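Local structure of immunomodulatory active chitinase (Trichuris suis, 6G9C) at residues A[192-206]-A[248-262]. The protein probably hydrolyses and binds chitin as a family 18 glycoside hydrolase, and displays immunomodulatory properties in inflammatory lung disease. Residues are numbered along the deposited sequence; the frame is centred on the assembly and turned at random.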
loop_
_atom_site.group_PDB
_atom_site.type_symbol
_atom_site.label_atom_id
_atom_site.label_comp_id
_atom_site.label_asym_id
_atom_site.label_seq_id
_atom_site.Cartn_x
_atom_site.Cartn_y
_atom_site.Cartn_z
ATOM N N VAL A 192 7.692 3.960 26.935
ATOM C CA VAL A 192 8.509 4.504 28.012
ATOM C C VAL A 192 7.993 4.009 29.359
ATOM O O VAL A 192 6.825 3.638 29.512
ATOM C CB VAL A 192 8.543 6.049 27.983
ATOM C CG1 VAL A 192 9.118 6.564 26.653
ATOM C CG2 VAL A 192 7.153 6.620 28.240
ATOM N N SER A 193 8.887 4.036 30.345
ATOM C CA SER A 193 8.579 3.526 31.673
ATOM C C SER A 193 7.540 4.399 32.369
ATOM O O SER A 193 7.522 5.623 32.219
ATOM C CB SER A 193 9.847 3.469 32.532
ATOM O OG SER A 193 9.540 3.138 33.882
ATOM N N ALA A 194 6.685 3.753 33.163
ATOM C CA ALA A 194 5.757 4.455 34.042
ATOM C C ALA A 194 6.255 4.542 35.485
ATOM O O ALA A 194 5.532 5.049 36.345
ATOM C CB ALA A 194 4.377 3.779 34.013
ATOM N N ASN A 195 7.466 4.055 35.767
ATOM C CA ASN A 195 8.030 4.086 37.115
ATOM C C ASN A 195 8.763 5.411 37.297
ATOM O O ASN A 195 9.767 5.645 36.610
ATOM C CB ASN A 195 8.976 2.902 37.322
ATOM C CG ASN A 195 9.599 2.849 38.728
ATOM O OD1 ASN A 195 9.889 3.873 39.354
ATOM N ND2 ASN A 195 9.845 1.635 39.205
ATOM N N PRO A 196 8.306 6.297 38.187
ATOM C CA PRO A 196 8.928 7.628 38.300
ATOM C C PRO A 196 10.424 7.609 38.587
ATOM O O PRO A 196 11.135 8.514 38.132
ATOM C CB PRO A 196 8.147 8.270 39.454
ATOM C CG PRO A 196 6.814 7.593 39.420
ATOM C CD PRO A 196 7.091 6.172 39.014
ATOM N N LYS A 197 10.921 6.624 39.345
ATOM C CA LYS A 197 12.359 6.517 39.574
ATOM C C LYS A 197 13.093 6.183 38.283
ATOM O O LYS A 197 14.178 6.717 38.021
ATOM C CB LYS A 197 12.652 5.453 40.628
ATOM C CG LYS A 197 11.877 5.602 41.920
ATOM C CD LYS A 197 12.629 6.463 42.922
ATOM C CE LYS A 197 12.470 5.919 44.340
ATOM N NZ LYS A 197 11.044 5.854 44.785
ATOM N N THR A 198 12.518 5.288 37.479
ATOM C CA THR A 198 13.105 4.946 36.188
ATOM C C THR A 198 13.073 6.137 35.241
ATOM O O THR A 198 14.045 6.390 34.518
ATOM C CB THR A 198 12.364 3.750 35.587
ATOM O OG1 THR A 198 12.438 2.651 36.503
ATOM C CG2 THR A 198 12.974 3.337 34.255
ATOM N N VAL A 199 11.965 6.887 35.242
ATOM C CA VAL A 199 11.865 8.088 34.412
ATOM C C VAL A 199 12.948 9.084 34.802
ATOM O O VAL A 199 13.641 9.646 33.946
ATOM C CB VAL A 199 10.460 8.713 34.536
ATOM C CG1 VAL A 199 10.390 10.035 33.784
ATOM C CG2 VAL A 199 9.398 7.760 34.051
ATOM N N ASP A 200 13.118 9.297 36.108
ATOM C CA ASP A 200 14.141 10.210 36.609
ATOM C C ASP A 200 15.531 9.815 36.128
ATOM O O ASP A 200 16.324 10.667 35.708
ATOM C CB ASP A 200 14.106 10.235 38.137
ATOM C CG ASP A 200 13.222 11.327 38.679
ATOM O OD1 ASP A 200 12.499 11.956 37.879
ATOM O OD2 ASP A 200 13.265 11.569 39.905
ATOM N N ALA A 201 15.842 8.521 36.185
ATOM C CA ALA A 201 17.205 8.075 35.934
ATOM C C ALA A 201 17.543 8.092 34.449
ATOM O O ALA A 201 18.675 8.425 34.073
ATOM C CB ALA A 201 17.402 6.672 36.501
ATOM N N GLY A 202 16.581 7.746 33.590
ATOM C CA GLY A 202 16.906 7.386 32.221
ATOM C C GLY A 202 16.490 8.341 31.118
ATOM O O GLY A 202 17.014 8.255 30.002
ATOM N N TYR A 203 15.571 9.261 31.403
ATOM C CA TYR A 203 14.915 10.054 30.369
ATOM C C TYR A 203 15.074 11.542 30.639
ATOM O O TYR A 203 14.625 12.036 31.678
ATOM C CB TYR A 203 13.431 9.732 30.296
ATOM C CG TYR A 203 13.066 8.291 30.017
ATOM C CD1 TYR A 203 12.966 7.361 31.051
ATOM C CD2 TYR A 203 12.770 7.872 28.721
ATOM C CE1 TYR A 203 12.598 6.044 30.797
ATOM C CE2 TYR A 203 12.392 6.565 28.461
ATOM C CZ TYR A 203 12.302 5.651 29.501
ATOM O OH TYR A 203 11.928 4.347 29.236
ATOM N N ASP A 204 15.671 12.258 29.684
ATOM C CA ASP A 204 15.690 13.722 29.694
ATOM C C ASP A 204 14.366 14.167 29.083
ATOM O O ASP A 204 14.230 14.294 27.861
ATOM C CB ASP A 204 16.897 14.252 28.918
ATOM C CG ASP A 204 17.082 15.760 29.055
ATOM O OD1 ASP A 204 16.064 16.481 29.149
ATOM O OD2 ASP A 204 18.246 16.230 29.054
ATOM N N VAL A 205 13.368 14.390 29.935
ATOM C CA VAL A 205 11.986 14.484 29.461
ATOM C C VAL A 205 11.763 15.726 28.595
ATOM O O VAL A 205 11.177 15.590 27.508
ATOM C CB VAL A 205 10.985 14.422 30.629
ATOM C CG1 VAL A 205 9.564 14.641 30.127
ATOM C CG2 VAL A 205 11.083 13.069 31.326
ATOM N N PRO A 206 12.202 16.932 28.991
ATOM C CA PRO A 206 11.963 18.090 28.106
ATOM C C PRO A 206 12.694 18.000 26.779
ATOM O O PRO A 206 12.159 18.439 25.752
ATOM C CB PRO A 206 12.446 19.282 28.945
ATOM C CG PRO A 206 12.410 18.795 30.351
ATOM C CD PRO A 206 12.802 17.365 30.272
ATOM N N MET A 248 2.439 6.269 43.547
ATOM C CA MET A 248 2.522 6.734 42.165
ATOM C C MET A 248 2.316 5.620 41.151
ATOM O O MET A 248 2.250 5.895 39.945
ATOM C CB MET A 248 3.883 7.388 41.899
ATOM C CG MET A 248 4.331 8.369 42.959
ATOM S SD MET A 248 3.985 10.067 42.481
ATOM C CE MET A 248 4.915 10.245 40.964
ATOM N N TRP A 249 2.216 4.373 41.602
ATOM C CA TRP A 249 2.199 3.234 40.686
ATOM C C TRP A 249 0.773 2.993 40.186
ATOM O O TRP A 249 0.121 1.996 40.496
ATOM C CB TRP A 249 2.785 2.005 41.370
ATOM C CG TRP A 249 4.293 2.060 41.500
ATOM C CD1 TRP A 249 5.057 3.170 41.730
ATOM C CD2 TRP A 249 5.205 0.964 41.391
ATOM N NE1 TRP A 249 6.389 2.831 41.776
ATOM C CE2 TRP A 249 6.508 1.483 41.567
ATOM C CE3 TRP A 249 5.050 -0.408 41.161
ATOM C CZ2 TRP A 249 7.644 0.677 41.524
ATOM C CZ3 TRP A 249 6.179 -1.206 41.117
ATOM C CH2 TRP A 249 7.463 -0.660 41.299
ATOM N N ASN A 250 0.306 3.934 39.372
ATOM C CA ASN A 250 -1.023 3.856 38.782
ATOM C C ASN A 250 -1.059 4.795 37.582
ATOM O O ASN A 250 -0.145 5.593 37.369
ATOM C CB ASN A 250 -2.114 4.197 39.812
ATOM C CG ASN A 250 -1.866 5.516 40.515
ATOM O OD1 ASN A 250 -2.096 6.588 39.946
ATOM N ND2 ASN A 250 -1.393 5.450 41.766
ATOM N N VAL A 251 -2.132 4.681 36.799
ATOM C CA VAL A 251 -2.234 5.427 35.545
ATOM C C VAL A 251 -2.256 6.923 35.820
ATOM O O VAL A 251 -1.548 7.703 35.172
ATOM C CB VAL A 251 -3.482 4.987 34.757
ATOM C CG1 VAL A 251 -3.736 5.945 33.598
ATOM C CG2 VAL A 251 -3.330 3.552 34.261
ATOM N N GLU A 252 -3.055 7.339 36.806
ATOM C CA GLU A 252 -3.240 8.759 37.080
ATOM C C GLU A 252 -1.926 9.437 37.439
ATOM O O GLU A 252 -1.605 10.504 36.910
ATOM C CB GLU A 252 -4.254 8.948 38.210
ATOM C CG GLU A 252 -4.534 10.413 38.525
ATOM C CD GLU A 252 -5.272 10.600 39.839
ATOM O OE1 GLU A 252 -4.717 10.238 40.901
ATOM O OE2 GLU A 252 -6.410 11.112 39.806
ATOM N N GLN A 253 -1.151 8.831 38.345
ATOM C CA GLN A 253 0.040 9.496 38.865
ATOM C C GLN A 253 1.243 9.347 37.935
ATOM O O GLN A 253 2.034 10.291 37.794
ATOM C CB GLN A 253 0.376 8.961 40.257
ATOM C CG GLN A 253 -0.655 9.325 41.312
ATOM C CD GLN A 253 -0.752 10.820 41.519
ATOM O OE1 GLN A 253 0.262 11.505 41.613
ATOM N NE2 GLN A 253 -1.974 11.338 41.573
ATOM N N SER A 254 1.407 8.176 37.314
ATOM C CA SER A 254 2.526 7.971 36.399
ATOM C C SER A 254 2.427 8.891 35.186
ATOM O O SER A 254 3.432 9.469 34.750
ATOM C CB SER A 254 2.602 6.503 35.976
ATOM O OG SER A 254 1.496 6.120 35.145
ATOM N N SER A 255 1.219 9.057 34.634
ATOM C CA SER A 255 1.034 10.011 33.542
ATOM C C SER A 255 1.239 11.446 34.025
ATOM O O SER A 255 1.900 12.250 33.352
ATOM C CB SER A 255 -0.354 9.830 32.925
ATOM O OG SER A 255 -1.370 10.196 33.844
ATOM N N LYS A 256 0.688 11.784 35.194
ATOM C CA LYS A 256 0.905 13.112 35.749
ATOM C C LYS A 256 2.386 13.383 35.963
ATOM O O LYS A 256 2.833 14.526 35.820
ATOM C CB LYS A 256 0.141 13.270 37.067
ATOM C CG LYS A 256 0.367 14.598 37.776
ATOM C CD LYS A 256 -0.481 14.696 39.037
ATOM C CE LYS A 256 -0.579 16.128 39.539
ATOM N NZ LYS A 256 0.744 16.658 39.964
ATOM N N TYR A 257 3.162 12.350 36.298
ATOM C CA TYR A 257 4.589 12.560 36.520
ATOM C C TYR A 257 5.295 12.947 35.224
ATOM O O TYR A 257 6.109 13.876 35.209
ATOM C CB TYR A 257 5.235 11.316 37.132
ATOM C CG TYR A 257 6.644 11.602 37.624
ATOM C CD1 TYR A 257 6.856 12.337 38.781
ATOM C CD2 TYR A 257 7.758 11.170 36.909
ATOM C CE1 TYR A 257 8.142 12.620 39.229
ATOM C CE2 TYR A 257 9.044 11.449 37.350
ATOM C CZ TYR A 257 9.221 12.170 38.509
ATOM O OH TYR A 257 10.484 12.446 38.952
ATOM N N TRP A 258 5.000 12.243 34.127
ATOM C CA TRP A 258 5.577 12.620 32.840
ATOM C C TRP A 258 5.211 14.054 32.476
ATOM O O TRP A 258 6.061 14.815 31.993
ATOM C CB TRP A 258 5.120 11.650 31.755
ATOM C CG TRP A 258 5.992 10.451 31.675
ATOM C CD1 TRP A 258 5.852 9.288 32.376
ATOM C CD2 TRP A 258 7.154 10.289 30.849
ATOM N NE1 TRP A 258 6.855 8.411 32.036
ATOM C CE2 TRP A 258 7.673 9.003 31.109
ATOM C CE3 TRP A 258 7.802 11.103 29.911
ATOM C CZ2 TRP A 258 8.809 8.512 30.467
ATOM C CZ3 TRP A 258 8.936 10.610 29.268
ATOM C CH2 TRP A 258 9.424 9.328 29.552
ATOM N N SER A 259 3.957 14.444 32.720
ATOM C CA SER A 259 3.557 15.835 32.532
ATOM C C SER A 259 4.383 16.763 33.414
ATOM O O SER A 259 4.939 17.763 32.936
ATOM C CB SER A 259 2.069 15.996 32.831
ATOM O OG SER A 259 1.632 17.324 32.586
ATOM N N ASP A 260 4.484 16.443 34.712
ATOM C CA ASP A 260 5.220 17.315 35.628
ATOM C C ASP A 260 6.684 17.443 35.224
ATOM O O ASP A 260 7.321 18.460 35.515
ATOM C CB ASP A 260 5.123 16.795 37.067
ATOM C CG ASP A 260 3.757 17.032 37.694
ATOM O OD1 ASP A 260 3.021 17.936 37.237
ATOM O OD2 ASP A 260 3.431 16.315 38.666
ATOM N N LYS A 261 7.226 16.430 34.549
ATOM C CA LYS A 261 8.620 16.432 34.129
ATOM C C LYS A 261 8.845 17.180 32.823
ATOM O O LYS A 261 10.000 17.387 32.442
ATOM C CB LYS A 261 9.124 14.995 33.991
ATOM C CG LYS A 261 9.206 14.263 35.317
ATOM C CD LYS A 261 10.510 14.550 36.019
ATOM C CE LYS A 261 11.680 13.921 35.279
ATOM N NZ LYS A 261 12.953 14.128 36.037
ATOM N N GLY A 262 7.785 17.569 32.120
ATOM C CA GLY A 262 7.947 18.446 30.978
ATOM C C GLY A 262 7.469 17.898 29.651
ATOM O O GLY A 262 7.721 18.513 28.612
HETATM O O HOH W 1 8.984 4.201 42.043
HETATM O O HOH W 2 15.158 12.754 34.386
#
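W258 reaches from helix 251-261 to the backbone of S193, tying that helix to the strand-to-helix connection after strand 187-193, on the outside of the family 18 TIM barrel. Its NE1 donates to the carbonyl O of S193 at 2.9 Å; the N-H...O angle is 151° and the acceptor lies close to the indole plane, so the buried N-H is satisfied by a backbone carbonyl. V192 CG2 and V199 CG1 lie on opposite sides of the indole plane, both toward its rim, the latter as a CH-pi contact 4.2 Å from the six-membered ring centroid. Beyond them, the edge at CH2 meets the Y203 face in a T-shaped stack with planes at 69°, while L217 of strand 214-218 also touches W258.

Helix 196-202 runs nearly parallel to helix 251-261, and its D200 is the polar focus of the pair. Y257 OH is placed to donate to D200 OD1, but the 2.3 Å between them is too short to be taken at face value. The same OD1 forms a salt bridge with K261 NZ at 2.9 Å, the ammonium arriving from above the carboxylate plane, and the lysine would be expected to stabilise its negative charge. Y257 CG lies anti to the backbone N (chi1 -169°), projecting the ring between P196 CB over the centre of one face and K261 CG on the other. K261 NZ also donates to a water that lies within donating distance of the carbonyls of D200 and Y203.

At the other end, N195 OD1 caps its helix through K197 N, as N250 OD1 caps the partner helix through Q253 N. N195 OD1 additionally accepts from a water that receives W249 NE1, each leg 2.9 Å, while N195 ND2 lies 3.3 Å from W249 CZ2.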